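Local coordinates for uncharacterized protein (Pyrococcus horikoshii, PDB 1ZJJ), which is probably a magnesium-dependent phosphatase of the haloacid dehalogenase superfamily, its natural substrate not established, at residues A37-S43 / I65-G70; A138-R143 / L174-V180; L212-A217 / S242-P246. One frame throughout, in Å; residues are numbered along the deposited sequence.

Contact 1 of 3, residues A37-S43 / I65-G70; sequences AFLTNNS and IIITSG
Phe-38 offers both its backbone polar atoms to the neighbouring strand, its N donating to Ile-65 O at 2.8 Å and its O accepting from Ile-67 N. A third bond, from Thr-40 N to Ile-67 O (2.9 Å), continues the parallel pairing. Past the strand ends the side chain of Ser-69 takes over: its OG donates to Asn-41 O at 2.7 Å, approaching from above the carbonyl plane, 64° out of it, tying the loop after the first strand to the start of helix 69-80. Within that loop Thr-40 OG1 accepts from Asn-42 N, an ST turn. The threonine's CG2 is thereby left beside CG2 of Thr-68 (3.8 Å), the two side chains running the same way. Thr-68 is itself the N-cap of helix 69-80, its OG1 accepting from Leu-71 N. Packing outward, Ile-65 lays its CD1 over one face of the Phe-38 ring, a CH-pi contact 4.1 Å from the centroid. With CG1 held between backbone N and carbonyl carbon (chi1 57°), the isoleucine runs in the same direction as the Phe-38 side chain, carrying CD1 over the ring. On the other face of the sheet Leu-39 CD1 presses against Ile-67 CG2 at 3.5 Å. The pairing closes a beta-alpha-beta unit of the HAD core, strand 36-40, helix 47-56 and strand 66-68, and sets the side chain of Thr-40 about 5 Å from that of Asp-7, a magnesium ligand. Helix 47-56 covers the Phe-38 and Ile-66 face, helix 190-199 covers Leu-39 and Ile-67, and strand 2-6 flanks strand 36-40 on its far side.

Contact 2 of 3, residues A138-R143 / L174-V180; sequences ATLAIR and LKVATNV
Ile-142 lays its CG2 branch against CG2 of Thr-178 at 3.7 Å, the two side chains slanting across one another where helical segments 138-143 and 174-178 cross at -55°. CG2 of Ile-142 stands anti to the backbone N, which also brings it to CG2 of Val-180 (3.9 Å). A turn earlier, Leu-174 brings CD2 against both CB of Ala-138 and OG1 of Thr-139; that hydroxyl is bonded to Leu-135 O in its own helix. At the outer end Arg-143, extended from CG to NE, grips Ala-177 O side-on with two nitrogens, NE at 3.0 Å and NH2 at 2.9 Å. The carbonyl oxygen lies 6° out of the guanidinium plane, while Thr-178 O sits over one face of the group. Thr-178 OG1 donates to Leu-174 O at 2.7 Å and accepts from Val-180 N, an ST turn at the helix end. A valine in place of Thr-178 would probably cost Leu-174 O one of its two donors and leave Val-180 N without an acceptor, freeing the chain beyond to shift against Ile-142. Both helices pack on Phe-148 of strand 147-150, on one side of the four-stranded parallel sheet, and Ile-163 and Pro-165 of the second subunit touch Arg-143 and Thr-139, respectively. A methyl-lined interior closed by a charged group thus joins the helices, the carbonyl near the end of helix 167-178 probably drawing the arginine's positive charge.

Contact 3 of 3, residues L212-A217 / S242-P246; sequences LDTDIA and SEYKP
No direct hydrogen bond joins the two segments: the first turns of helix 212-221, widened into a pi-type turn at 212-216 with Ala-217 N bonded to Leu-212 O, face an irregular chain that comes closest where CA of Tyr-244 lies 5.4 Å from CA of Ala-217. Tyr-244 makes the largest contribution. Its ring lies flat over the methyl of Ala-217, a CH-pi contact with CB 3.5 Å from the centroid and 16° off the ring normal, while CG of the adjacent Glu-243 covers the opposite face. The ring's CG stands beside the backbone N, anti to the carbonyl carbon (chi1 -41°), which turns it over the helix start and brings CD2 to within 3.5 Å of Leu-212 O. At the far end of the ring a water that donates to Asp-213 O also makes a weak bond with Tyr-244 OH. In this HAD-like domain the helix follows strand 204-209, just after the magnesium ligand Asp-210, and the 242-246 chain leads from helix 236-240 into the edge strand 248-250, so the contact lays that connection along the helix flank. Ile-216 and Tyr-244 lie antiparallel to one another as side chains, CG2 of the isoleucine meeting CB of the tyrosine at 3.9 Å, with the ring of Pro-246 close by. Leu-212 meets that proline at about a right angle, CD2 to CG 4.0 Å, and the same CD2 lies 3.4 Å from Tyr-244 O, a buried oxygen for which the model provides no hydrogen-bond partner. On the loop side, Lys-245 NZ donates to Ser-242 O at 2.7 Å and also to Ile-239 O, tying the chain to the helix before it. Met-228 of strand 225-229 touches Leu-212, Ile-216 and Pro-246 together.

Overall arrangement
Along the chain the three contacts follow in series, each closing before the next opens. Contacts 1 and 3 belong to the six-stranded parallel sheet and its helices, with centres about 18 Å apart, and they touch where Asn-41 packs on Thr-214. Both lie near the magnesium site of Asp-7, Asp-9 and Asp-210, at which early and late parts of the chain come together. Contact 2 stands apart in the layer over the four-stranded sheet, its centre about 26 Å from that of contact 1 and 29 Å from that of contact 3. This layout is consistent with a HAD core bearing an inserted cap, the cap's helices also meeting the second subunit.

Contact 1 of 3, residues A37-S43 / I65-G70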
ATOM      1  N   ALA B  37      10.612 -21.265 -22.467  1.00 20.00           N
ATOM      2  CA  ALA B  37      11.118 -20.036 -21.872  1.00 19.04           C
ATOM      3  C   ALA B  37      10.696 -19.988 -20.417  1.00 19.42           C
ATOM      4  O   ALA B  37       9.706 -20.608 -20.028  1.00 18.86           O
ATOM      5  CB  ALA B  37      10.578 -18.828 -22.619  1.00 17.60           C
ATOM      6  N   PHE B  38      11.465 -19.268 -19.611  1.00 17.87           N
ATOM      7  CA  PHE B  38      11.160 -19.125 -18.200  1.00 17.30           C
ATOM      8  C   PHE B  38      10.553 -17.732 -18.039  1.00 18.41           C
ATOM      9  O   PHE B  38      11.006 -16.766 -18.667  1.00 19.04           O
ATOM     10  CB  PHE B  38      12.436 -19.302 -17.371  1.00 17.79           C
ATOM     11  CG  PHE B  38      13.077 -20.670 -17.518  1.00 19.51           C
ATOM     12  CD1 PHE B  38      12.373 -21.732 -18.083  1.00 21.67           C
ATOM     13  CD2 PHE B  38      14.372 -20.899 -17.066  1.00 23.43           C
ATOM     14  CE1 PHE B  38      12.951 -23.004 -18.195  1.00 24.04           C
ATOM     15  CE2 PHE B  38      14.959 -22.166 -17.171  1.00 24.51           C
ATOM     16  CZ  PHE B  38      14.244 -23.221 -17.738  1.00 22.99           C
ATOM     17  N   LEU B  39       9.524 -17.629 -17.208  1.00 15.65           N
ATOM     18  CA  LEU B  39       8.828 -16.365 -17.037  1.00 16.51           C
ATOM     19  C   LEU B  39       8.569 -16.029 -15.576  1.00 17.65           C
ATOM     20  O   LEU B  39       7.671 -16.604 -14.959  1.00 18.01           O
ATOM     21  CB  LEU B  39       7.494 -16.435 -17.802  1.00 19.36           C
ATOM     22  CG  LEU B  39       6.634 -15.170 -17.932  1.00 20.11           C
ATOM     23  CD1 LEU B  39       7.327 -14.213 -18.886  1.00 19.41           C
ATOM     24  CD2 LEU B  39       5.241 -15.515 -18.461  1.00 19.40           C
ATOM     25  N   THR B  40       9.347 -15.093 -15.030  1.00 16.11           N
ATOM     26  CA  THR B  40       9.186 -14.688 -13.636  1.00 16.26           C
ATOM     27  C   THR B  40       8.682 -13.251 -13.459  1.00 17.00           C
ATOM     28  O   THR B  40       9.097 -12.343 -14.187  1.00 15.15           O
ATOM     29  CB  THR B  40      10.513 -14.827 -12.856  1.00 15.96           C
ATOM     30  OG1 THR B  40      10.312 -14.414 -11.500  1.00 16.28           O
ATOM     31  CG2 THR B  40      11.604 -13.964 -13.480  1.00 15.33           C
ATOM     32  N   ASN B  41       7.780 -13.061 -12.493  1.00 17.03           N
ATOM     33  CA  ASN B  41       7.220 -11.762 -12.158  1.00 17.00           C
ATOM     34  C   ASN B  41       8.210 -10.930 -11.346  1.00 17.77           C
ATOM     35  O   ASN B  41       8.030  -9.739 -11.128  1.00 16.15           O
ATOM     36  CB  ASN B  41       5.942 -11.987 -11.349  1.00 13.64           C
ATOM     37  CG  ASN B  41       4.745 -11.862 -12.255  1.00 13.94           C
ATOM     38  OD1 ASN B  41       4.862 -11.680 -13.464  1.00 15.75           O
ATOM     39  ND2 ASN B  41       3.555 -11.968 -11.640  1.00 12.91           N
ATOM     40  N   ASN B  42       9.263 -11.580 -10.865  1.00 18.26           N
ATOM     41  CA  ASN B  42      10.246 -10.897 -10.032  1.00 20.88           C
ATOM     42  C   ASN B  42      11.083  -9.945 -10.886  1.00 20.68           C
ATOM     43  O   ASN B  42      11.580 -10.329 -11.941  1.00 22.48           O
ATOM     44  CB  ASN B  42      11.148 -11.922  -9.337  1.00 21.57           C
ATOM     45  CG  ASN B  42      11.834 -11.359  -8.106  1.00 24.15           C
ATOM     46  OD1 ASN B  42      12.525 -10.344  -8.176  1.00 24.27           O
ATOM     47  ND2 ASN B  42      11.641 -12.019  -6.967  1.00 25.99           N
ATOM     48  N   SER B  43      11.237  -8.705 -10.435  1.00 20.07           N
ATOM     49  CA  SER B  43      12.001  -7.726 -11.206  1.00 20.00           C
ATOM     50  C   SER B  43      13.294  -7.255 -10.543  1.00 20.32           C
ATOM     51  O   SER B  43      13.956  -6.343 -11.053  1.00 20.25           O
ATOM     52  CB  SER B  43      11.129  -6.507 -11.507  1.00 21.24           C
ATOM     53  OG  SER B  43      10.836  -5.790 -10.321  1.00 21.13           O
ATOM     54  N   ILE B  65      16.337 -16.924 -22.910  1.00 20.49           N
ATOM     55  CA  ILE B  65      14.983 -17.449 -22.796  1.00 20.21           C
ATOM     56  C   ILE B  65      14.400 -17.182 -21.409  1.00 18.62           C
ATOM     57  O   ILE B  65      13.359 -17.727 -21.048  1.00 20.57           O
ATOM     58  CB  ILE B  65      14.918 -18.971 -23.133  1.00 22.75           C
ATOM     59  CG1 ILE B  65      15.862 -19.773 -22.237  1.00 24.64           C
ATOM     60  CG2 ILE B  65      15.270 -19.188 -24.592  1.00 24.35           C
ATOM     61  CD1 ILE B  65      15.320 -20.059 -20.862  1.00 23.93           C
ATOM     62  N   ILE B  66      15.082 -16.343 -20.635  1.00 18.69           N
ATOM     63  CA  ILE B  66      14.623 -15.976 -19.293  1.00 17.81           C
ATOM     64  C   ILE B  66      13.960 -14.598 -19.347  1.00 18.92           C
ATOM     65  O   ILE B  66      14.628 -13.585 -19.552  1.00 20.26           O
ATOM     66  CB  ILE B  66      15.788 -15.908 -18.278  1.00 17.78           C
ATOM     67  CG1 ILE B  66      16.462 -17.278 -18.164  1.00 16.18           C
ATOM     68  CG2 ILE B  66      15.265 -15.446 -16.908  1.00 16.63           C
ATOM     69  CD1 ILE B  66      17.650 -17.316 -17.204  1.00 13.47           C
ATOM     70  N   ILE B  67      12.644 -14.568 -19.163  1.00 19.45           N
ATOM     71  CA  ILE B  67      11.894 -13.316 -19.202  1.00 19.37           C
ATOM     72  C   ILE B  67      11.485 -12.885 -17.802  1.00 19.49           C
ATOM     73  O   ILE B  67      10.764 -13.599 -17.107  1.00 17.84           O
ATOM     74  CB  ILE B  67      10.622 -13.467 -20.055  1.00 20.35           C
ATOM     75  CG1 ILE B  67      10.994 -13.991 -21.440  1.00 19.04           C
ATOM     76  CG2 ILE B  67       9.895 -12.129 -20.157  1.00 23.01           C
ATOM     77  CD1 ILE B  67       9.800 -14.375 -22.270  1.00 21.02           C
ATOM     78  N   THR B  68      11.959 -11.712 -17.398  1.00 16.82           N
ATOM     79  CA  THR B  68      11.646 -11.161 -16.089  1.00 16.83           C
ATOM     80  C   THR B  68      10.624 -10.046 -16.291  1.00 17.03           C
ATOM     81  O   THR B  68      10.499  -9.503 -17.396  1.00 16.35           O
ATOM     82  CB  THR B  68      12.892 -10.554 -15.432  1.00 17.48           C
ATOM     83  OG1 THR B  68      13.383  -9.482 -16.251  1.00 19.15           O
ATOM     84  CG2 THR B  68      13.990 -11.605 -15.282  1.00 19.73           C
ATOM     85  N   SER B  69       9.898  -9.692 -15.239  1.00 15.18           N
ATOM     86  CA  SER B  69       8.920  -8.623 -15.374  1.00 15.01           C
ATOM     87  C   SER B  69       9.644  -7.335 -15.763  1.00 13.77           C
ATOM     88  O   SER B  69       9.092  -6.499 -16.464  1.00 13.56           O
ATOM     89  CB  SER B  69       8.130  -8.430 -14.072  1.00 14.06           C
ATOM     90  OG  SER B  69       8.959  -8.077 -12.985  1.00 13.63           O
ATOM     91  N   GLY B  70      10.888  -7.194 -15.312  1.00 15.57           N
ATOM     92  CA  GLY B  70      11.665  -6.006 -15.634  1.00 15.50           C
ATOM     93  C   GLY B  70      11.934  -5.905 -17.123  1.00 14.05           C
ATOM     94  O   GLY B  70      11.854  -4.826 -17.710  1.00 17.42           O
TER

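Contact 2 of 3, residues A138-R143 / L174-V180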
ATOM      1  N   ALA B 138       7.324   9.454  -6.056  1.00 18.15           N
ATOM      2  CA  ALA B 138       6.594   8.677  -7.050  1.00 18.08           C
ATOM      3  C   ALA B 138       5.162   9.205  -7.131  1.00 17.75           C
ATOM      4  O   ALA B 138       4.595   9.337  -8.214  1.00 19.56           O
ATOM      5  CB  ALA B 138       6.592   7.197  -6.669  1.00 18.44           C
ATOM      6  N   THR B 139       4.580   9.498  -5.975  1.00 17.18           N
ATOM      7  CA  THR B 139       3.224  10.017  -5.905  1.00 17.35           C
ATOM      8  C   THR B 139       3.144  11.403  -6.547  1.00 18.42           C
ATOM      9  O   THR B 139       2.237  11.683  -7.334  1.00 18.88           O
ATOM     10  CB  THR B 139       2.746  10.098  -4.432  1.00 18.83           C
ATOM     11  OG1 THR B 139       2.601   8.772  -3.912  1.00 16.84           O
ATOM     12  CG2 THR B 139       1.420  10.826  -4.322  1.00 17.31           C
ATOM     13  N   LEU B 140       4.091  12.269  -6.204  1.00 18.68           N
ATOM     14  CA  LEU B 140       4.112  13.617  -6.761  1.00 18.53           C
ATOM     15  C   LEU B 140       4.230  13.550  -8.279  1.00 17.89           C
ATOM     16  O   LEU B 140       3.518  14.251  -8.992  1.00 19.79           O
ATOM     17  CB  LEU B 140       5.280  14.421  -6.177  1.00 19.58           C
ATOM     18  CG  LEU B 140       5.127  14.850  -4.710  1.00 20.37           C
ATOM     19  CD1 LEU B 140       6.411  15.473  -4.202  1.00 21.42           C
ATOM     20  CD2 LEU B 140       3.974  15.833  -4.593  1.00 19.58           C
ATOM     21  N   ALA B 141       5.112  12.686  -8.767  1.00 19.24           N
ATOM     22  CA  ALA B 141       5.318  12.539 -10.207  1.00 17.71           C
ATOM     23  C   ALA B 141       4.079  11.988 -10.915  1.00 17.66           C
ATOM     24  O   ALA B 141       3.626  12.546 -11.910  1.00 16.81           O
ATOM     25  CB  ALA B 141       6.517  11.642 -10.464  1.00 17.09           C
ATOM     26  N   ILE B 142       3.522  10.893 -10.400  1.00 17.17           N
ATOM     27  CA  ILE B 142       2.326  10.303 -11.005  1.00 16.72           C
ATOM     28  C   ILE B 142       1.170  11.312 -11.000  1.00 17.55           C
ATOM     29  O   ILE B 142       0.391  11.375 -11.957  1.00 16.21           O
ATOM     30  CB  ILE B 142       1.891   9.029 -10.257  1.00 17.18           C
ATOM     31  CG1 ILE B 142       2.933   7.928 -10.470  1.00 16.49           C
ATOM     32  CG2 ILE B 142       0.506   8.591 -10.736  1.00 18.32           C
ATOM     33  CD1 ILE B 142       2.718   6.703  -9.588  1.00 14.46           C
ATOM     34  N   ARG B 143       1.057  12.088  -9.920  1.00 18.67           N
ATOM     35  CA  ARG B 143       0.011  13.106  -9.814  1.00 20.03           C
ATOM     36  C   ARG B 143       0.260  14.248 -10.787  1.00 20.27           C
ATOM     37  O   ARG B 143      -0.651  14.998 -11.137  1.00 22.49           O
ATOM     38  CB  ARG B 143      -0.051  13.660  -8.387  1.00 21.75           C
ATOM     39  CG  ARG B 143      -1.130  13.009  -7.589  1.00 22.80           C
ATOM     40  CD  ARG B 143      -1.028  13.309  -6.136  1.00 23.83           C
ATOM     41  NE  ARG B 143      -1.997  12.487  -5.433  1.00 25.71           N
ATOM     42  CZ  ARG B 143      -3.305  12.691  -5.470  1.00 25.38           C
ATOM     43  NH1 ARG B 143      -3.808  13.696  -6.171  1.00 27.07           N
ATOM     44  NH2 ARG B 143      -4.111  11.872  -4.812  1.00 27.24           N
ATOM     45  N   LEU B 174       0.774   3.165  -3.728  1.00 17.47           N
ATOM     46  CA  LEU B 174       0.820   4.259  -4.693  1.00 18.53           C
ATOM     47  C   LEU B 174      -0.522   4.465  -5.387  1.00 19.02           C
ATOM     48  O   LEU B 174      -0.873   5.589  -5.748  1.00 19.11           O
ATOM     49  CB  LEU B 174       1.927   4.008  -5.714  1.00 18.20           C
ATOM     50  CG  LEU B 174       3.329   4.195  -5.134  1.00 18.68           C
ATOM     51  CD1 LEU B 174       4.364   3.818  -6.173  1.00 20.14           C
ATOM     52  CD2 LEU B 174       3.508   5.649  -4.676  1.00 21.53           C
ATOM     53  N   LYS B 175      -1.280   3.386  -5.561  1.00 18.32           N
ATOM     54  CA  LYS B 175      -2.601   3.485  -6.178  1.00 18.52           C
ATOM     55  C   LYS B 175      -3.491   4.341  -5.270  1.00 19.22           C
ATOM     56  O   LYS B 175      -4.250   5.191  -5.741  1.00 19.40           O
ATOM     57  CB  LYS B 175      -3.218   2.093  -6.343  1.00 19.27           C
ATOM     58  CG  LYS B 175      -4.607   2.091  -6.977  1.00 23.27           C
ATOM     59  CD  LYS B 175      -5.060   0.670  -7.311  1.00 26.26           C
ATOM     60  CE  LYS B 175      -5.188  -0.183  -6.054  1.00 31.59           C
ATOM     61  NZ  LYS B 175      -5.433  -1.629  -6.332  1.00 34.81           N
ATOM     62  N   VAL B 176      -3.389   4.108  -3.965  1.00 18.22           N
ATOM     63  CA  VAL B 176      -4.169   4.863  -2.988  1.00 18.69           C
ATOM     64  C   VAL B 176      -3.702   6.312  -2.879  1.00 16.71           C
ATOM     65  O   VAL B 176      -4.519   7.227  -2.799  1.00 16.70           O
ATOM     66  CB  VAL B 176      -4.097   4.201  -1.594  1.00 17.81           C
ATOM     67  CG1 VAL B 176      -4.635   5.146  -0.521  1.00 18.93           C
ATOM     68  CG2 VAL B 176      -4.906   2.925  -1.610  1.00 20.80           C
ATOM     69  N   ALA B 177      -2.390   6.518  -2.895  1.00 17.52           N
ATOM     70  CA  ALA B 177      -1.836   7.863  -2.783  1.00 19.76           C
ATOM     71  C   ALA B 177      -2.028   8.711  -4.038  1.00 20.88           C
ATOM     72  O   ALA B 177      -2.107   9.932  -3.952  1.00 20.52           O
ATOM     73  CB  ALA B 177      -0.359   7.784  -2.434  1.00 19.10           C
ATOM     74  N   THR B 178      -2.112   8.070  -5.200  1.00 20.92           N
ATOM     75  CA  THR B 178      -2.265   8.807  -6.457  1.00 21.54           C
ATOM     76  C   THR B 178      -3.676   8.799  -7.012  1.00 23.10           C
ATOM     77  O   THR B 178      -4.052   9.678  -7.790  1.00 23.39           O
ATOM     78  CB  THR B 178      -1.360   8.233  -7.560  1.00 21.03           C
ATOM     79  OG1 THR B 178      -1.825   6.923  -7.923  1.00 18.00           O
ATOM     80  CG2 THR B 178       0.076   8.149  -7.087  1.00 19.77           C
ATOM     81  N   ASN B 179      -4.452   7.794  -6.624  1.00 24.10           N
ATOM     82  CA  ASN B 179      -5.813   7.649  -7.109  1.00 25.05           C
ATOM     83  C   ASN B 179      -5.763   7.356  -8.610  1.00 23.38           C
ATOM     84  O   ASN B 179      -6.713   7.608  -9.344  1.00 24.80           O
ATOM     85  CB  ASN B 179      -6.608   8.926  -6.825  1.00 29.63           C
ATOM     86  CG  ASN B 179      -8.093   8.714  -6.933  1.00 33.35           C
ATOM     87  OD1 ASN B 179      -8.770   8.464  -5.941  1.00 40.21           O
ATOM     88  ND2 ASN B 179      -8.618   8.827  -8.150  1.00 36.45           N
ATOM     89  N   VAL B 180      -4.632   6.820  -9.053  1.00 21.13           N
ATOM     90  CA  VAL B 180      -4.428   6.462 -10.449  1.00 20.32           C
ATOM     91  C   VAL B 180      -4.316   4.939 -10.577  1.00 21.10           C
ATOM     92  O   VAL B 180      -3.668   4.286  -9.762  1.00 19.47           O
ATOM     93  CB  VAL B 180      -3.139   7.109 -11.002  1.00 19.31           C
ATOM     94  CG1 VAL B 180      -2.787   6.508 -12.357  1.00 18.40           C
ATOM     95  CG2 VAL B 180      -3.333   8.610 -11.121  1.00 19.65           C
TER

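Contact 3 of 3, residues L212-A217 / S242-P246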
ATOM      1  N   LEU B 212      -1.928 -19.940  -8.505  1.00 20.24           N
ATOM      2  CA  LEU B 212      -3.204 -19.829  -9.194  1.00 22.67           C
ATOM      3  C   LEU B 212      -3.518 -18.404  -9.633  1.00 23.54           C
ATOM      4  O   LEU B 212      -3.942 -18.175 -10.766  1.00 22.98           O
ATOM      5  CB  LEU B 212      -4.321 -20.361  -8.288  1.00 23.24           C
ATOM      6  CG  LEU B 212      -4.378 -21.888  -8.172  1.00 25.34           C
ATOM      7  CD1 LEU B 212      -5.024 -22.305  -6.856  1.00 23.80           C
ATOM      8  CD2 LEU B 212      -5.153 -22.450  -9.372  1.00 25.94           C
ATOM      9  N   ASP B 213      -3.298 -17.452  -8.733  1.00 23.03           N
ATOM     10  CA  ASP B 213      -3.569 -16.041  -8.995  1.00 24.08           C
ATOM     11  C   ASP B 213      -2.718 -15.378 -10.077  1.00 22.65           C
ATOM     12  O   ASP B 213      -3.128 -14.367 -10.640  1.00 22.97           O
ATOM     13  CB  ASP B 213      -3.435 -15.252  -7.697  1.00 28.71           C
ATOM     14  CG  ASP B 213      -2.052 -15.358  -7.103  1.00 31.78           C
ATOM     15  OD1 ASP B 213      -1.166 -14.588  -7.520  1.00 35.62           O
ATOM     16  OD2 ASP B 213      -1.846 -16.229  -6.233  1.00 37.28           O
ATOM     17  N   THR B 214      -1.535 -15.915 -10.368  1.00 20.29           N
ATOM     18  CA  THR B 214      -0.709 -15.323 -11.417  1.00 19.16           C
ATOM     19  C   THR B 214      -0.498 -16.286 -12.583  1.00 19.33           C
ATOM     20  O   THR B 214      -0.963 -16.037 -13.697  1.00 20.07           O
ATOM     21  CB  THR B 214       0.679 -14.883 -10.888  1.00 20.86           C
ATOM     22  OG1 THR B 214       1.316 -15.980 -10.228  1.00 20.28           O
ATOM     23  CG2 THR B 214       0.540 -13.717  -9.931  1.00 21.41           C
ATOM     24  N   ASP B 215       0.186 -17.395 -12.318  1.00 18.19           N
ATOM     25  CA  ASP B 215       0.468 -18.378 -13.356  1.00 16.99           C
ATOM     26  C   ASP B 215      -0.768 -18.958 -14.044  1.00 15.81           C
ATOM     27  O   ASP B 215      -0.917 -18.848 -15.260  1.00 17.73           O
ATOM     28  CB  ASP B 215       1.316 -19.510 -12.775  1.00 13.26           C
ATOM     29  CG  ASP B 215       2.626 -19.015 -12.211  1.00 13.72           C
ATOM     30  OD1 ASP B 215       3.285 -18.198 -12.885  1.00 14.24           O
ATOM     31  OD2 ASP B 215       3.000 -19.441 -11.104  1.00 13.90           O
ATOM     32  N   ILE B 216      -1.656 -19.571 -13.273  1.00 17.76           N
ATOM     33  CA  ILE B 216      -2.841 -20.174 -13.868  1.00 17.68           C
ATOM     34  C   ILE B 216      -3.820 -19.135 -14.413  1.00 19.17           C
ATOM     35  O   ILE B 216      -4.417 -19.335 -15.469  1.00 18.47           O
ATOM     36  CB  ILE B 216      -3.545 -21.105 -12.860  1.00 17.40           C
ATOM     37  CG1 ILE B 216      -2.545 -22.143 -12.345  1.00 19.50           C
ATOM     38  CG2 ILE B 216      -4.719 -21.814 -13.523  1.00 19.81           C
ATOM     39  CD1 ILE B 216      -1.836 -22.925 -13.451  1.00 17.98           C
ATOM     40  N   ALA B 217      -3.974 -18.020 -13.703  1.00 18.31           N
ATOM     41  CA  ALA B 217      -4.877 -16.969 -14.157  1.00 18.37           C
ATOM     42  C   ALA B 217      -4.402 -16.466 -15.520  1.00 17.70           C
ATOM     43  O   ALA B 217      -5.196 -16.188 -16.413  1.00 16.75           O
ATOM     44  CB  ALA B 217      -4.892 -15.832 -13.149  1.00 19.03           C
ATOM     45  N   SER B 242     -10.703 -21.186  -6.003  1.00 39.49           N
ATOM     46  CA  SER B 242     -10.115 -20.253  -6.945  1.00 37.58           C
ATOM     47  C   SER B 242     -10.868 -20.213  -8.252  1.00 37.16           C
ATOM     48  O   SER B 242     -11.307 -21.234  -8.784  1.00 37.47           O
ATOM     49  CB  SER B 242      -8.661 -20.605  -7.239  1.00 36.73           C
ATOM     50  OG  SER B 242      -8.074 -19.599  -8.036  1.00 34.28           O
ATOM     51  N   GLU B 243     -11.006 -18.999  -8.755  1.00 36.62           N
ATOM     52  CA  GLU B 243     -11.684 -18.723 -10.009  1.00 37.16           C
ATOM     53  C   GLU B 243     -10.892 -19.291 -11.188  1.00 36.47           C
ATOM     54  O   GLU B 243     -11.442 -19.508 -12.275  1.00 36.48           O
ATOM     55  CB  GLU B 243     -11.838 -17.209 -10.155  1.00 39.07           C
ATOM     56  CG  GLU B 243     -11.676 -16.685 -11.557  1.00 42.34           C
ATOM     57  CD  GLU B 243     -11.879 -15.196 -11.628  1.00 44.19           C
ATOM     58  OE1 GLU B 243     -11.715 -14.518 -10.592  1.00 46.28           O
ATOM     59  OE2 GLU B 243     -12.201 -14.697 -12.724  1.00 45.33           O
ATOM     60  N   TYR B 244      -9.607 -19.545 -10.971  1.00 34.94           N
ATOM     61  CA  TYR B 244      -8.746 -20.082 -12.014  1.00 34.09           C
ATOM     62  C   TYR B 244      -8.591 -21.588 -11.831  1.00 33.19           C
ATOM     63  O   TYR B 244      -8.224 -22.054 -10.755  1.00 33.43           O
ATOM     64  CB  TYR B 244      -7.389 -19.385 -11.936  1.00 34.54           C
ATOM     65  CG  TYR B 244      -7.555 -17.917 -11.671  1.00 33.34           C
ATOM     66  CD1 TYR B 244      -8.032 -17.060 -12.661  1.00 33.80           C
ATOM     67  CD2 TYR B 244      -7.336 -17.407 -10.400  1.00 34.65           C
ATOM     68  CE1 TYR B 244      -8.298 -15.724 -12.382  1.00 35.33           C
ATOM     69  CE2 TYR B 244      -7.597 -16.080 -10.102  1.00 34.83           C
ATOM     70  CZ  TYR B 244      -8.076 -15.241 -11.094  1.00 35.19           C
ATOM     71  OH  TYR B 244      -8.333 -13.929 -10.779  1.00 37.05           O
ATOM     72  N   LYS B 245      -8.884 -22.328 -12.899  1.00 31.99           N
ATOM     73  CA  LYS B 245      -8.809 -23.790 -12.928  1.00 31.37           C
ATOM     74  C   LYS B 245      -7.746 -24.354 -13.884  1.00 29.68           C
ATOM     75  O   LYS B 245      -7.775 -24.119 -15.086  1.00 29.03           O
ATOM     76  CB  LYS B 245     -10.179 -24.372 -13.299  1.00 32.64           C
ATOM     77  CG  LYS B 245     -11.106 -24.626 -12.131  1.00 34.92           C
ATOM     78  CD  LYS B 245     -11.325 -23.363 -11.313  1.00 35.11           C
ATOM     79  CE  LYS B 245     -12.670 -23.409 -10.606  1.00 36.45           C
ATOM     80  NZ  LYS B 245     -12.593 -23.625  -9.142  1.00 35.69           N
ATOM     81  N   PRO B 246      -6.796 -25.128 -13.345  1.00 27.41           N
ATOM     82  CA  PRO B 246      -5.741 -25.714 -14.177  1.00 27.87           C
ATOM     83  C   PRO B 246      -6.330 -26.746 -15.129  1.00 27.76           C
ATOM     84  O   PRO B 246      -7.288 -27.431 -14.772  1.00 27.91           O
ATOM     85  CB  PRO B 246      -4.800 -26.365 -13.162  1.00 25.23           C
ATOM     86  CG  PRO B 246      -5.025 -25.595 -11.908  1.00 27.97           C
ATOM     87  CD  PRO B 246      -6.544 -25.384 -11.920  1.00 26.50           C
TER
HETATM   88  O   HOH W   1      -5.135 -12.709 -10.176  1.00 36.58           O